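Local coordinates for protein putative non-ribosomal peptide synthetase (Actinomadura parvosata subsp. kistnae, PDB 6M7L) that probably takes part in non-ribosomal peptide synthesis through a condensation-type domain related to the CoA-dependent acyltransferases, at residues A275-L280 with L319-D324. Residues are numbered along the deposited sequence; the frame is centred on the assembly and turned at random.
Sequences AVHAAL and LALPVD
His277 on helix 272-288 and Leu321 on strand 317-324 bring the two backbones to their nearest approach, with CA atoms 9.0 Å apart, a gap crossed mainly by the His277 side chain. Of residues 275-280, His277 alone touches the strand segment. With its CG anti to the backbone N (chi1 -179°), His277 sends the ring out from the helix to the strand, and the outer ring atoms make the contacts. NE2 lies 3.5 Å from Leu321 CB, while Leu321 CD1 comes to 4.0 Å from His277 CD2, farther back along the same ring. Leu321 thus meets the ring with both CB and CD1, its CG turned beside the backbone N (chi1 -51°). Two residues along the strand, Val323 CG2 comes obliquely to 3.6 Å from His277 NE2, on the other side of the ring plane from Leu321 CB, which places the NE2 end between the two. Leu321 O lies in the ring plane at the edge, 3.6 Å from NE2, but the pair does not qualify as a hydrogen bond.

Leu321 and Val323 form backbone hydrogen bonds with Ile295 and Val293. His277 also touches Ile295, as well as Ala338 of helix 331-346, so the contact packs a helix against the two-stranded antiparallel sheet of strands 292-299 and 317-324 within the condensation fold. Were His277 replaced by an alanine, the loss of the ring would probably open a gap between helix and strand and leave Leu321 CB and Val323 CG2 without the group they pack against.

The contact buries 125 Å², yet no hydrogen bond or salt bridge crosses it. Its chemistry is chiefly van der Waals: aliphatic contacts from both sides of its plane hold the imidazole, rather than a directed polar bond to the strand.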
loop_
_atom_site.group_PDB
_atom_site.type_symbol
_atom_site.label_atom_id
_atom_site.label_comp_id
_atom_site.label_asym_id
_atom_site.label_seq_id
_atom_site.Cartn_x
_atom_site.Cartn_y
_atom_site.Cartn_z
ATOM N N ALA A 275 -5.608 -5.355 -26.872
ATOM C CA ALA A 275 -5.027 -4.603 -27.981
ATOM C C ALA A 275 -3.538 -4.890 -28.129
ATOM O O ALA A 275 -3.047 -5.088 -29.247
ATOM C CB ALA A 275 -5.270 -3.108 -27.784
ATOM N N VAL A 276 -2.801 -4.915 -27.017
ATOM C CA VAL A 276 -1.374 -5.218 -27.082
ATOM C C VAL A 276 -1.155 -6.700 -27.366
ATOM O O VAL A 276 -0.209 -7.078 -28.067
ATOM C CB VAL A 276 -0.677 -4.777 -25.782
ATOM C CG1 VAL A 276 0.812 -5.096 -25.835
ATOM C CG2 VAL A 276 -0.899 -3.292 -25.541
ATOM N N HIS A 277 -2.022 -7.560 -26.824
ATOM C CA HIS A 277 -1.955 -8.988 -27.127
ATOM C C HIS A 277 -2.059 -9.230 -28.627
ATOM O O HIS A 277 -1.264 -9.981 -29.203
ATOM C CB HIS A 277 -3.069 -9.720 -26.373
ATOM C CG HIS A 277 -3.088 -11.204 -26.574
ATOM N ND1 HIS A 277 -2.212 -11.862 -27.410
ATOM C CD2 HIS A 277 -3.885 -12.159 -26.040
ATOM C CE1 HIS A 277 -2.472 -13.157 -27.386
ATOM N NE2 HIS A 277 -3.482 -13.364 -26.561
ATOM N N ALA A 278 -3.035 -8.592 -29.279
ATOM C CA ALA A 278 -3.205 -8.767 -30.717
ATOM C C ALA A 278 -1.997 -8.240 -31.480
ATOM O O ALA A 278 -1.491 -8.898 -32.396
ATOM C CB ALA A 278 -4.487 -8.075 -31.182
ATOM N N ALA A 279 -1.517 -7.048 -31.112
ATOM C CA ALA A 279 -0.353 -6.477 -31.781
ATOM C C ALA A 279 0.863 -7.383 -31.636
ATOM O O ALA A 279 1.539 -7.699 -32.621
ATOM C CB ALA A 279 -0.060 -5.087 -31.222
ATOM N N LEU A 280 1.151 -7.818 -30.406
ATOM C CA LEU A 280 2.290 -8.700 -30.173
ATOM C C LEU A 280 2.137 -10.010 -30.934
ATOM O O LEU A 280 3.115 -10.547 -31.469
ATOM C CB LEU A 280 2.445 -8.958 -28.672
ATOM C CG LEU A 280 3.707 -9.665 -28.170
ATOM C CD1 LEU A 280 4.952 -8.867 -28.521
ATOM C CD2 LEU A 280 3.616 -9.884 -26.669
ATOM N N LEU A 319 -1.133 -18.352 -17.426
ATOM C CA LEU A 319 -2.254 -18.597 -18.324
ATOM C C LEU A 319 -1.772 -18.498 -19.762
ATOM O O LEU A 319 -1.320 -17.433 -20.195
ATOM C CB LEU A 319 -3.387 -17.601 -18.064
ATOM C CG LEU A 319 -4.798 -18.075 -18.403
ATOM C CD1 LEU A 319 -5.149 -19.290 -17.556
ATOM C CD2 LEU A 319 -5.805 -16.954 -18.191
ATOM N N ALA A 320 -1.866 -19.602 -20.497
ATOM C CA ALA A 320 -1.576 -19.587 -21.923
ATOM C C ALA A 320 -2.741 -18.961 -22.679
ATOM O O ALA A 320 -3.908 -19.170 -22.331
ATOM C CB ALA A 320 -1.316 -21.003 -22.435
ATOM N N LEU A 321 -2.422 -18.185 -23.714
ATOM C CA LEU A 321 -3.424 -17.480 -24.514
ATOM C C LEU A 321 -3.189 -17.763 -25.993
ATOM O O LEU A 321 -2.841 -16.860 -26.764
ATOM C CB LEU A 321 -3.384 -15.978 -24.230
ATOM C CG LEU A 321 -3.438 -15.565 -22.755
ATOM C CD1 LEU A 321 -3.283 -14.061 -22.608
ATOM C CD2 LEU A 321 -4.729 -16.043 -22.109
ATOM N N PRO A 322 -3.384 -19.009 -26.427
ATOM C CA PRO A 322 -3.121 -19.350 -27.832
ATOM C C PRO A 322 -4.112 -18.667 -28.763
ATOM O O PRO A 322 -5.328 -18.744 -28.568
ATOM C CB PRO A 322 -3.278 -20.874 -27.863
ATOM C CG PRO A 322 -4.203 -21.166 -26.740
ATOM C CD PRO A 322 -3.870 -20.175 -25.666
ATOM N N VAL A 323 -3.582 -18.003 -29.784
ATOM C CA VAL A 323 -4.382 -17.302 -30.777
ATOM C C VAL A 323 -4.065 -17.887 -32.145
ATOM O O VAL A 323 -2.893 -18.016 -32.515
ATOM C CB VAL A 323 -4.120 -15.784 -30.752
ATOM C CG1 VAL A 323 -4.724 -15.120 -31.975
ATOM C CG2 VAL A 323 -4.689 -15.175 -29.478
ATOM N N ASP A 324 -5.108 -18.252 -32.885
ATOM C CA ASP A 324 -4.957 -18.777 -34.234
ATOM C C ASP A 324 -5.056 -17.624 -35.223
ATOM O O ASP A 324 -6.088 -16.950 -35.300
ATOM C CB ASP A 324 -6.020 -19.836 -34.527
ATOM C CG ASP A 324 -5.789 -20.549 -35.848
ATOM O OD1 ASP A 324 -4.801 -20.230 -36.541
ATOM O OD2 ASP A 324 -6.598 -21.436 -36.190
#